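PDB 5TI1: fumarylacetoacetate hydrolase from Burkholderia xenovorans, which probably hydrolyses fumarylacetoacetate to fumarate and acetoacetate, the last step of phenylalanine and tyrosine breakdown, at a site that binds magnesium. Local coordinates for residues Gly45-Gly50 with Ala133-Ala138; Glu72-Leu77 with Ala127-Arg132; Leu330-Ala335 with Leu400-Gly405. All blocks are in the same frame, centred on the assembly; numbering follows the deposited sequence.

Contact 1 (Gly45-Gly50 with Ala133-Ala138)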
ATOM      1  N   GLY B  45     -12.408  14.138  12.570  1.00 29.75           N
ATOM      2  CA  GLY B  45     -11.358  13.338  13.166  1.00 28.72           C
ATOM      3  C   GLY B  45     -11.942  12.201  13.979  1.00 28.69           C
ATOM      4  O   GLY B  45     -13.159  12.018  14.055  1.00 33.61           O
ATOM      5  N   ILE B  46     -11.048  11.435  14.601  1.00 37.13           N
ATOM      6  CA  ILE B  46     -11.402  10.308  15.456  1.00 30.78           C
ATOM      7  C   ILE B  46     -10.772  10.558  16.814  1.00 30.78           C
ATOM      8  O   ILE B  46      -9.547  10.720  16.915  1.00 27.55           O
ATOM      9  CB  ILE B  46     -10.927   8.968  14.863  1.00 28.37           C
ATOM     10  CG1 ILE B  46     -11.658   8.670  13.542  1.00 33.17           C
ATOM     11  CG2 ILE B  46     -11.129   7.830  15.849  1.00 27.06           C
ATOM     12  CD1 ILE B  46     -13.139   8.421  13.696  1.00 32.69           C
ATOM     13  N   PHE B  47     -11.596  10.585  17.860  1.00 29.08           N
ATOM     14  CA  PHE B  47     -11.087  10.926  19.178  1.00 32.29           C
ATOM     15  C   PHE B  47     -11.674  10.003  20.234  1.00 34.02           C
ATOM     16  O   PHE B  47     -12.661   9.291  20.021  1.00 34.76           O
ATOM     17  CB  PHE B  47     -11.394  12.384  19.558  1.00 30.49           C
ATOM     18  CG  PHE B  47     -12.797  12.593  20.030  1.00 44.15           C
ATOM     19  CD1 PHE B  47     -13.842  12.644  19.123  1.00 32.32           C
ATOM     20  CD2 PHE B  47     -13.080  12.727  21.378  1.00 43.12           C
ATOM     21  CE1 PHE B  47     -15.136  12.823  19.551  1.00 34.52           C
ATOM     22  CE2 PHE B  47     -14.375  12.916  21.810  1.00 42.36           C
ATOM     23  CZ  PHE B  47     -15.405  12.958  20.895  1.00 34.77           C
ATOM     24  N   SER B  48     -11.019  10.035  21.382  1.00 33.35           N
ATOM     25  CA  SER B  48     -11.501   9.459  22.621  1.00 37.77           C
ATOM     26  C   SER B  48     -11.060  10.417  23.717  1.00 39.61           C
ATOM     27  O   SER B  48     -10.330  11.377  23.460  1.00 37.23           O
ATOM     28  CB  SER B  48     -10.946   8.052  22.831  1.00 36.87           C
ATOM     29  OG  SER B  48      -9.534   8.104  22.934  1.00 33.51           O
ATOM     30  N   ASP B  49     -11.522  10.178  24.939  1.00 43.70           N
ATOM     31  CA  ASP B  49     -11.214  11.114  26.014  1.00 41.67           C
ATOM     32  C   ASP B  49     -11.089  10.338  27.321  1.00 43.17           C
ATOM     33  O   ASP B  49     -11.135   9.105  27.336  1.00 45.96           O
ATOM     34  CB  ASP B  49     -12.274  12.224  26.076  1.00 45.44           C
ATOM     35  CG  ASP B  49     -13.580  11.751  26.685  1.00 53.14           C
ATOM     36  OD1 ASP B  49     -13.932  10.569  26.516  1.00 58.60           O
ATOM     37  OD2 ASP B  49     -14.255  12.566  27.345  1.00 63.06           O
ATOM     38  N   GLY B  50     -10.925  11.070  28.428  1.00 47.05           N
ATOM     39  CA  GLY B  50     -10.746  10.425  29.718  1.00 54.10           C
ATOM     40  C   GLY B  50     -12.001   9.756  30.243  1.00 59.36           C
ATOM     41  O   GLY B  50     -11.918   8.759  30.967  1.00 56.43           O
ATOM     42  N   ALA B 133     -21.598  16.679  24.998  1.00 46.76           N
ATOM     43  CA  ALA B 133     -21.287  16.568  23.580  1.00 49.42           C
ATOM     44  C   ALA B 133     -20.114  17.434  23.146  1.00 44.19           C
ATOM     45  O   ALA B 133     -19.616  17.249  22.028  1.00 49.27           O
ATOM     46  CB  ALA B 133     -22.520  16.918  22.737  1.00 46.62           C
ATOM     47  N   LEU B 134     -19.663  18.363  23.985  1.00 44.94           N
ATOM     48  CA  LEU B 134     -18.518  19.209  23.678  1.00 49.01           C
ATOM     49  C   LEU B 134     -17.398  18.917  24.667  1.00 48.99           C
ATOM     50  O   LEU B 134     -17.581  19.054  25.881  1.00 49.73           O
ATOM     51  CB  LEU B 134     -18.895  20.691  23.709  1.00 47.15           C
ATOM     52  CG  LEU B 134     -19.164  21.233  22.306  1.00 48.94           C
ATOM     53  CD1 LEU B 134     -20.517  20.752  21.816  1.00 54.95           C
ATOM     54  CD2 LEU B 134     -19.080  22.740  22.282  1.00 56.33           C
ATOM     55  N   ILE B 135     -16.242  18.530  24.141  1.00 43.88           N
ATOM     56  CA  ILE B 135     -15.098  18.101  24.934  1.00 46.11           C
ATOM     57  C   ILE B 135     -13.915  18.991  24.579  1.00 46.89           C
ATOM     58  O   ILE B 135     -13.723  19.344  23.410  1.00 42.59           O
ATOM     59  CB  ILE B 135     -14.779  16.611  24.671  1.00 46.06           C
ATOM     60  CG1 ILE B 135     -15.797  15.717  25.376  1.00 51.72           C
ATOM     61  CG2 ILE B 135     -13.371  16.248  25.076  1.00 47.44           C
ATOM     62  CD1 ILE B 135     -16.843  15.140  24.431  1.00 50.37           C
ATOM     63  N   ARG B 136     -13.137  19.371  25.593  1.00 44.71           N
ATOM     64  CA  ARG B 136     -11.930  20.152  25.356  1.00 46.19           C
ATOM     65  C   ARG B 136     -10.893  19.304  24.633  1.00 40.14           C
ATOM     66  O   ARG B 136     -10.705  18.129  24.951  1.00 42.20           O
ATOM     67  CB  ARG B 136     -11.358  20.668  26.681  1.00 51.05           C
ATOM     68  CG  ARG B 136     -12.254  21.646  27.436  1.00 60.17           C
ATOM     69  CD  ARG B 136     -12.238  23.041  26.815  1.00 68.25           C
ATOM     70  NE  ARG B 136     -10.878  23.564  26.646  1.00 77.93           N
ATOM     71  CZ  ARG B 136     -10.309  24.503  27.405  1.00 77.29           C
ATOM     72  NH1 ARG B 136     -10.973  25.059  28.416  1.00 75.59           N
ATOM     73  NH2 ARG B 136      -9.068  24.895  27.141  1.00 72.24           N
ATOM     74  N   GLN B 137     -10.224  19.896  23.640  1.00 36.67           N
ATOM     75  CA  GLN B 137      -9.133  19.178  22.990  1.00 34.96           C
ATOM     76  C   GLN B 137      -8.033  18.845  23.990  1.00 34.44           C
ATOM     77  O   GLN B 137      -7.319  17.847  23.829  1.00 33.16           O
ATOM     78  CB  GLN B 137      -8.580  20.004  21.833  1.00 37.12           C
ATOM     79  CG  GLN B 137      -9.566  20.159  20.675  1.00 43.34           C
ATOM     80  CD  GLN B 137      -9.089  21.138  19.620  1.00 46.84           C
ATOM     81  OE1 GLN B 137      -7.882  21.310  19.420  1.00 42.89           O
ATOM     82  NE2 GLN B 137     -10.038  21.797  18.940  1.00 43.04           N
ATOM     83  N   ALA B 138      -7.909  19.669  25.035  1.00 35.56           N
ATOM     84  CA  ALA B 138      -6.993  19.432  26.147  1.00 38.54           C
ATOM     85  C   ALA B 138      -7.309  18.154  26.911  1.00 35.03           C
ATOM     86  O   ALA B 138      -6.467  17.681  27.685  1.00 44.05           O
ATOM     87  CB  ALA B 138      -7.036  20.621  27.102  1.00 36.92           C
TER

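Contact 2 (Glu72-Leu77 with Ala127-Arg132)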
ATOM      1  N   GLU B  72     -26.018  12.672  17.637  1.00 45.31           N
ATOM      2  CA  GLU B  72     -26.936  11.755  16.973  1.00 45.71           C
ATOM      3  C   GLU B  72     -27.839  11.052  17.979  1.00 52.36           C
ATOM      4  O   GLU B  72     -29.052  10.929  17.756  1.00 52.65           O
ATOM      5  CB  GLU B  72     -26.150  10.730  16.160  1.00 43.56           C
ATOM      6  CG  GLU B  72     -27.018   9.876  15.268  1.00 47.44           C
ATOM      7  CD  GLU B  72     -26.315   8.612  14.851  1.00 55.47           C
ATOM      8  OE1 GLU B  72     -25.348   8.235  15.545  1.00 57.95           O
ATOM      9  OE2 GLU B  72     -26.719   8.008  13.831  1.00 51.48           O
ATOM     10  N   SER B  73     -27.267  10.582  19.095  1.00 46.88           N
ATOM     11  CA  SER B  73     -28.064   9.905  20.115  1.00 48.47           C
ATOM     12  C   SER B  73     -29.148  10.817  20.669  1.00 52.76           C
ATOM     13  O   SER B  73     -30.262  10.364  20.964  1.00 57.77           O
ATOM     14  CB  SER B  73     -27.163   9.405  21.243  1.00 52.53           C
ATOM     15  OG  SER B  73     -26.343   8.349  20.784  1.00 55.46           O
ATOM     16  N   ALA B  74     -28.843  12.105  20.818  1.00 56.95           N
ATOM     17  CA  ALA B  74     -29.815  13.066  21.319  1.00 57.07           C
ATOM     18  C   ALA B  74     -30.829  13.488  20.265  1.00 61.91           C
ATOM     19  O   ALA B  74     -31.769  14.220  20.593  1.00 67.73           O
ATOM     20  CB  ALA B  74     -29.096  14.302  21.865  1.00 53.90           C
ATOM     21  N   GLY B  75     -30.662  13.052  19.018  1.00 61.89           N
ATOM     22  CA  GLY B  75     -31.593  13.388  17.963  1.00 60.26           C
ATOM     23  C   GLY B  75     -31.341  14.703  17.265  1.00 55.60           C
ATOM     24  O   GLY B  75     -32.218  15.167  16.531  1.00 58.01           O
ATOM     25  N   LEU B  76     -30.179  15.325  17.460  1.00 53.46           N
ATOM     26  CA  LEU B  76     -29.865  16.591  16.811  1.00 61.87           C
ATOM     27  C   LEU B  76     -29.077  16.421  15.519  1.00 61.19           C
ATOM     28  O   LEU B  76     -28.811  17.411  14.830  1.00 59.22           O
ATOM     29  CB  LEU B  76     -29.080  17.501  17.763  1.00 53.68           C
ATOM     30  CG  LEU B  76     -29.717  17.932  19.081  1.00 55.92           C
ATOM     31  CD1 LEU B  76     -29.085  19.230  19.523  1.00 58.41           C
ATOM     32  CD2 LEU B  76     -31.217  18.085  18.967  1.00 62.09           C
ATOM     33  N   LEU B  77     -28.704  15.194  15.172  1.00 57.22           N
ATOM     34  CA  LEU B  77     -27.862  14.941  14.016  1.00 53.20           C
ATOM     35  C   LEU B  77     -28.288  13.604  13.433  1.00 53.78           C
ATOM     36  O   LEU B  77     -28.377  12.614  14.163  1.00 60.83           O
ATOM     37  CB  LEU B  77     -26.383  14.923  14.423  1.00 52.86           C
ATOM     38  CG  LEU B  77     -25.295  14.885  13.352  1.00 51.22           C
ATOM     39  CD1 LEU B  77     -25.375  16.119  12.465  1.00 54.05           C
ATOM     40  CD2 LEU B  77     -23.925  14.777  14.016  1.00 42.06           C
ATOM     41  N   ALA B 127     -27.677  22.864  28.460  1.00 67.03           N
ATOM     42  CA  ALA B 127     -26.445  22.756  29.241  1.00 62.94           C
ATOM     43  C   ALA B 127     -26.013  21.303  29.427  1.00 65.56           C
ATOM     44  O   ALA B 127     -24.815  20.995  29.369  1.00 62.11           O
ATOM     45  CB  ALA B 127     -26.621  23.438  30.598  1.00 67.65           C
ATOM     46  N   GLU B 128     -26.964  20.397  29.660  1.00 61.78           N
ATOM     47  CA  GLU B 128     -26.602  19.010  29.937  1.00 63.28           C
ATOM     48  C   GLU B 128     -25.972  18.352  28.714  1.00 57.47           C
ATOM     49  O   GLU B 128     -24.873  17.790  28.794  1.00 63.08           O
ATOM     50  CB  GLU B 128     -27.831  18.227  30.405  1.00 66.89           C
ATOM     51  CG  GLU B 128     -27.522  16.846  30.993  1.00 70.60           C
ATOM     52  CD  GLU B 128     -27.269  15.774  29.936  1.00 73.85           C
ATOM     53  OE1 GLU B 128     -27.786  15.909  28.809  1.00 77.61           O
ATOM     54  OE2 GLU B 128     -26.549  14.796  30.231  1.00 75.79           O
ATOM     55  N   LEU B 129     -26.659  18.406  27.573  1.00 67.57           N
ATOM     56  CA  LEU B 129     -26.110  17.811  26.358  1.00 61.55           C
ATOM     57  C   LEU B 129     -24.809  18.493  25.957  1.00 59.16           C
ATOM     58  O   LEU B 129     -23.857  17.832  25.523  1.00 51.20           O
ATOM     59  CB  LEU B 129     -27.130  17.899  25.226  1.00 56.04           C
ATOM     60  CG  LEU B 129     -26.657  17.331  23.888  1.00 53.78           C
ATOM     61  CD1 LEU B 129     -26.384  15.833  24.011  1.00 52.28           C
ATOM     62  CD2 LEU B 129     -27.675  17.629  22.791  1.00 54.84           C
ATOM     63  N   ARG B 130     -24.751  19.817  26.111  1.00 60.34           N
ATOM     64  CA  ARG B 130     -23.546  20.564  25.766  1.00 60.38           C
ATOM     65  C   ARG B 130     -22.377  20.165  26.659  1.00 53.71           C
ATOM     66  O   ARG B 130     -21.238  20.042  26.188  1.00 49.96           O
ATOM     67  CB  ARG B 130     -23.840  22.060  25.863  1.00 66.03           C
ATOM     68  CG  ARG B 130     -22.733  22.986  25.434  1.00 66.31           C
ATOM     69  CD  ARG B 130     -23.249  24.413  25.474  1.00 68.62           C
ATOM     70  NE  ARG B 130     -22.171  25.387  25.595  1.00 72.36           N
ATOM     71  CZ  ARG B 130     -22.362  26.696  25.712  1.00 72.08           C
ATOM     72  NH1 ARG B 130     -23.594  27.185  25.725  1.00 66.68           N
ATOM     73  NH2 ARG B 130     -21.321  27.512  25.817  1.00 73.22           N
ATOM     74  N   GLY B 131     -22.642  19.940  27.949  1.00 57.09           N
ATOM     75  CA  GLY B 131     -21.615  19.442  28.851  1.00 56.71           C
ATOM     76  C   GLY B 131     -21.111  18.055  28.502  1.00 55.16           C
ATOM     77  O   GLY B 131     -19.999  17.689  28.896  1.00 58.64           O
ATOM     78  N   ARG B 132     -21.908  17.267  27.785  1.00 52.71           N
ATOM     79  CA  ARG B 132     -21.496  15.947  27.325  1.00 49.01           C
ATOM     80  C   ARG B 132     -20.942  15.964  25.912  1.00 49.33           C
ATOM     81  O   ARG B 132     -19.914  15.333  25.647  1.00 49.57           O
ATOM     82  CB  ARG B 132     -22.669  14.964  27.385  1.00 53.66           C
ATOM     83  CG  ARG B 132     -22.900  14.353  28.744  1.00 61.37           C
ATOM     84  CD  ARG B 132     -23.851  13.172  28.677  1.00 59.14           C
ATOM     85  NE  ARG B 132     -25.226  13.577  28.393  1.00 60.64           N
ATOM     86  CZ  ARG B 132     -25.854  13.334  27.247  1.00 55.82           C
ATOM     87  NH1 ARG B 132     -25.232  12.682  26.272  1.00 56.94           N
ATOM     88  NH2 ARG B 132     -27.102  13.738  27.073  1.00 54.49           N
TER

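Contact 3 (Leu330-Ala335 with Leu400-Gly405)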
ATOM      1  N   LEU B 330      11.123  23.818  13.816  1.00 34.39           N
ATOM      2  CA  LEU B 330      12.049  22.818  14.326  1.00 34.41           C
ATOM      3  C   LEU B 330      12.459  23.262  15.719  1.00 33.86           C
ATOM      4  O   LEU B 330      12.853  24.416  15.908  1.00 38.06           O
ATOM      5  CB  LEU B 330      13.278  22.673  13.413  1.00 37.18           C
ATOM      6  CG  LEU B 330      14.249  21.502  13.648  1.00 37.92           C
ATOM      7  CD1 LEU B 330      15.011  21.185  12.374  1.00 36.83           C
ATOM      8  CD2 LEU B 330      15.229  21.766  14.791  1.00 33.26           C
ATOM      9  N   ARG B 331      12.344  22.369  16.691  1.00 34.43           N
ATOM     10  CA  ARG B 331      12.749  22.710  18.052  1.00 34.51           C
ATOM     11  C   ARG B 331      13.784  21.717  18.553  1.00 32.45           C
ATOM     12  O   ARG B 331      13.457  20.532  18.749  1.00 31.28           O
ATOM     13  CB  ARG B 331      11.551  22.762  18.999  1.00 38.59           C
ATOM     14  CG  ARG B 331      11.952  23.156  20.411  1.00 40.81           C
ATOM     15  CD  ARG B 331      10.779  23.622  21.243  1.00 45.38           C
ATOM     16  NE  ARG B 331       9.762  22.588  21.368  1.00 52.36           N
ATOM     17  CZ  ARG B 331       9.881  21.519  22.147  1.00 66.60           C
ATOM     18  NH1 ARG B 331      10.982  21.338  22.869  1.00 77.81           N
ATOM     19  NH2 ARG B 331       8.901  20.620  22.195  1.00 65.14           N
ATOM     20  N   PRO B 332      15.036  22.144  18.725  1.00 33.18           N
ATOM     21  CA  PRO B 332      16.033  21.293  19.381  1.00 33.88           C
ATOM     22  C   PRO B 332      15.559  20.869  20.760  1.00 34.66           C
ATOM     23  O   PRO B 332      14.790  21.575  21.418  1.00 33.39           O
ATOM     24  CB  PRO B 332      17.270  22.197  19.483  1.00 37.07           C
ATOM     25  CG  PRO B 332      17.062  23.244  18.400  1.00 44.22           C
ATOM     26  CD  PRO B 332      15.583  23.443  18.294  1.00 34.63           C
ATOM     27  N   GLN B 333      16.069  19.712  21.202  1.00 31.28           N
ATOM     28  CA  GLN B 333      15.652  19.139  22.483  1.00 30.74           C
ATOM     29  C   GLN B 333      15.890  20.093  23.648  1.00 31.66           C
ATOM     30  O   GLN B 333      15.089  20.124  24.590  1.00 32.75           O
ATOM     31  CB  GLN B 333      16.374  17.808  22.727  1.00 29.93           C
ATOM     32  CG  GLN B 333      16.044  17.111  24.063  1.00 31.53           C
ATOM     33  CD  GLN B 333      14.591  16.650  24.174  1.00 32.38           C
ATOM     34  OE1 GLN B 333      14.079  16.450  25.275  1.00 39.06           O
ATOM     35  NE2 GLN B 333      13.923  16.499  23.041  1.00 28.35           N
ATOM     36  N   GLN B 334      16.971  20.869  23.618  1.00 32.62           N
ATOM     37  CA  GLN B 334      17.276  21.765  24.732  1.00 33.55           C
ATOM     38  C   GLN B 334      16.587  23.120  24.619  1.00 38.25           C
ATOM     39  O   GLN B 334      16.699  23.935  25.542  1.00 35.46           O
ATOM     40  CB  GLN B 334      18.793  21.974  24.860  1.00 38.61           C
ATOM     41  CG  GLN B 334      19.595  20.695  25.039  1.00 38.74           C
ATOM     42  CD  GLN B 334      19.007  19.793  26.107  1.00 38.43           C
ATOM     43  OE1 GLN B 334      18.701  20.234  27.216  1.00 42.08           O
ATOM     44  NE2 GLN B 334      18.831  18.528  25.771  1.00 31.84           N
ATOM     45  N   ALA B 335      15.870  23.379  23.533  1.00 36.74           N
ATOM     46  CA  ALA B 335      15.288  24.695  23.314  1.00 40.64           C
ATOM     47  C   ALA B 335      13.928  24.800  23.991  1.00 45.99           C
ATOM     48  O   ALA B 335      13.154  23.838  24.040  1.00 49.28           O
ATOM     49  CB  ALA B 335      15.144  24.993  21.818  1.00 35.97           C
ATOM     50  N   LEU B 400      21.172  25.888   8.115  1.00 42.34           N
ATOM     51  CA  LEU B 400      20.142  26.808   8.570  1.00 42.58           C
ATOM     52  C   LEU B 400      20.455  27.310   9.979  1.00 52.27           C
ATOM     53  O   LEU B 400      20.742  26.513  10.879  1.00 46.80           O
ATOM     54  CB  LEU B 400      18.796  26.081   8.535  1.00 53.96           C
ATOM     55  CG  LEU B 400      17.470  26.791   8.293  1.00 60.03           C
ATOM     56  CD1 LEU B 400      17.521  27.698   7.060  1.00 62.11           C
ATOM     57  CD2 LEU B 400      16.403  25.732   8.138  1.00 57.89           C
ATOM     58  N   GLU B 401      20.411  28.629  10.172  1.00 44.26           N
ATOM     59  CA  GLU B 401      20.608  29.231  11.486  1.00 50.18           C
ATOM     60  C   GLU B 401      19.247  29.385  12.156  1.00 54.46           C
ATOM     61  O   GLU B 401      18.387  30.119  11.658  1.00 61.69           O
ATOM     62  CB  GLU B 401      21.321  30.583  11.370  1.00 47.85           C
ATOM     63  N   LEU B 402      19.049  28.685  13.274  1.00 42.62           N
ATOM     64  CA  LEU B 402      17.747  28.643  13.929  1.00 41.83           C
ATOM     65  C   LEU B 402      17.504  29.936  14.694  1.00 43.79           C
ATOM     66  O   LEU B 402      18.388  30.416  15.409  1.00 44.98           O
ATOM     67  CB  LEU B 402      17.652  27.446  14.879  1.00 40.15           C
ATOM     68  CG  LEU B 402      17.626  26.035  14.291  1.00 38.68           C
ATOM     69  CD1 LEU B 402      17.641  24.989  15.390  1.00 37.32           C
ATOM     70  CD2 LEU B 402      16.413  25.841  13.387  1.00 38.18           C
ATOM     71  N   ARG B 403      16.291  30.483  14.549  1.00 43.53           N
ATOM     72  CA  ARG B 403      15.947  31.770  15.146  1.00 48.26           C
ATOM     73  C   ARG B 403      16.219  31.801  16.650  1.00 47.87           C
ATOM     74  O   ARG B 403      16.706  32.807  17.176  1.00 46.10           O
ATOM     75  CB  ARG B 403      14.481  32.091  14.852  1.00 54.61           C
ATOM     76  CG  ARG B 403      13.816  33.068  15.809  1.00 55.43           C
ATOM     77  CD  ARG B 403      14.132  34.509  15.501  1.00 60.20           C
ATOM     78  NE  ARG B 403      13.131  35.383  16.109  1.00 69.38           N
ATOM     79  CZ  ARG B 403      13.048  36.693  15.910  1.00 74.71           C
ATOM     80  NH1 ARG B 403      13.914  37.307  15.113  1.00 79.43           N
ATOM     81  NH2 ARG B 403      12.095  37.391  16.513  1.00 74.60           N
ATOM     82  N   GLU B 404      15.918  30.715  17.357  1.00 47.23           N
ATOM     83  CA  GLU B 404      16.154  30.655  18.796  1.00 48.15           C
ATOM     84  C   GLU B 404      17.561  30.196  19.157  1.00 45.45           C
ATOM     85  O   GLU B 404      17.893  30.156  20.346  1.00 44.25           O
ATOM     86  CB  GLU B 404      15.126  29.733  19.464  1.00 41.42           C
ATOM     87  CG  GLU B 404      13.687  30.195  19.258  1.00 43.86           C
ATOM     88  CD  GLU B 404      13.456  31.585  19.807  1.00 56.43           C
ATOM     89  OE1 GLU B 404      13.889  31.847  20.949  1.00 56.32           O
ATOM     90  OE2 GLU B 404      12.853  32.420  19.093  1.00 54.66           O
ATOM     91  N   GLY B 405      18.395  29.866  18.175  1.00 46.59           N
ATOM     92  CA  GLY B 405      19.751  29.424  18.457  1.00 46.66           C
ATOM     93  C   GLY B 405      20.064  28.048  17.902  1.00 41.26           C
ATOM     94  O   GLY B 405      19.216  27.150  17.925  1.00 39.88           O
TER

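Contact 1 (Gly45-Gly50 with Ala133-Ala138)
Ile135 meets two side chains of strand 44-49, Phe47 and Asp49. Both come from the same face of their strand, two residues apart, while Ser48 between them points the other way. The contact is buried and has no hydrogen bond across it. The two backbones stay well separated: the closest CA atoms, those of Asp49 and Ile135, are 8.1 Å apart. Side chains therefore bridge the gap.

The branches of Ile135 divide the work. Its CD1 reaches the outer part of the Phe47 ring, 4.2 Å from CE2. The approach is oblique, and CZ of Phe47 is the next ring atom to this methyl, 4.4 Å from CD1. CG1 of Ile135 lies 4.0 Å from OD2 of Asp49. These two side chains cross at about a right angle. In Ile135 the first torsion sets CG1 beside the backbone N (chi1 -75°) and CG2 beside the carbonyl carbon. The CG2 methyl comes within 4.3 Å of CB of Asp49, so the isoleucine fork straddles the base and the end of this acid.

The strongest polar partner of Asp49 is Arg56, which OD1 meets in a salt bridge. OD1 also takes a weak hydrogen bond from Asn52 N. The other oxygen, OD2, faces the isoleucine.

Strands 44-49 and 134-136 belong to one antiparallel sheet but are not neighbours in it. Strands 56-61 and 64-67 stand between them in the order, and Phe47 also touches Ile65 and Asp67 of the latter. The contact thus closes across a curled sheet, consistent with the SH3-like N-terminal domain of this family. Helix 127-133 runs directly into strand 134-136, and Ala133 at their junction packs on helix 68-73.

Contact 2 (Glu72-Leu77 with Ala127-Arg132)
Ala74 is the first residue along 72-77 to meet helix 127-133. It follows Ser73. Its CB methyl sits against the forked end of Leu129, 3.7 Å from CD2 and 3.8 Å from CD1 of that leucine. Both Leu129 methyls are thus used on one small side chain. Leu129 extends to this place because its CG is anti to the backbone N (chi1 179°).

Gly75, with positive phi, is the first residue to leave helical angles and makes a Schellman motif. One of its bonds runs from Gly75 N to Glu72 O, 2.9 Å. The reversal sends the chain on to Leu76, which turns back toward helix 127-133. Leu76 and Leu129 reach toward each other tip to tip, with Leu76 CD1 3.9 Å from Leu129 CD2. That one methyl of Leu129 therefore serves both Ala74 and Leu76. Leu76 also touches Leu115 of helix 102-116, and Leu129 touches Leu123.

On helix 127-133, Arg132 and Glu128, one turn earlier, form a side-on salt bridge with two hydrogen bonds, one to each oxygen. The bond from Arg132 NE to Glu128 OE2 is 2.6 Å and nearly straight at 178°; NH2 bonds to OE1 on its syn lone pair.

The motif here is the Schellman turn at Gly75. The side chains of Ala74 and Leu76 on either side of it pack on Leu129 of helix 127-133, within the N-terminal domain.

Contact 3 (Leu330-Ala335 with Leu400-Gly405)
Leu402 sets its CD1 methyl against CG of Pro332. The distance from Leu402 CD1 to Pro332 CG is 3.5 Å, and CD of Pro332 follows at 3.9 Å from the same methyl. The CG of Leu402 lies beside the backbone N (chi1 -68°), and the second torsion is extended (chi2 176°), which carries CD1 out to the ring.

The same methyl also meets Leu330, whose CD2 lies 4.1 Å from Leu402 CD1. These two leucines cross at about a right angle. A single methyl group thus touches both the last part of strand 321-331 and the proline that follows it. The CB of Arg331, between the two, points away from 400-405, and its NH2 forms a salt bridge with Glu416. Leu330 and Leu402 both also pack on Ile341 and Arg408. No hydrogen bond joins the two segments, but Glu404 N bonds to Ser339 OG close by.

Each segment contains a type I turn. In one, Ala335 N bonds to Pro332 O at 3.0 Å; in the other, Gly405 N bonds to Leu402 O at 2.8 Å. The first turn lies in the link between antiparallel strands 321-331 and 339-345. The second lies between strands 400-401 and 407-408. This is the packing of two beta-hairpins near their turns, within the C-terminal hydrolase domain.

Overall arrangement
Contacts 1 and 2 share a continuous piece of chain, since helix 127-133 passes straight into strand 134-136. Their centres are about 14 Å apart, and contact 2 is nested inside the loop that contact 1 closes. The touching residues of contact 1 are all buried, and it joins strands of one sheet; contact 2 sets the turn after helix 68-73 on helix 127-133, nearer the surface. Contact 3, partly buried, joins hairpins in the C-terminal hydrolase domain, about 32 Å from contact 1 and about 45 Å from contact 2, centre to centre. Contacts 2 and 3 are purely aliphatic, whereas contact 1 adds an aromatic ring and a carboxylate. All lie away from the metal sites.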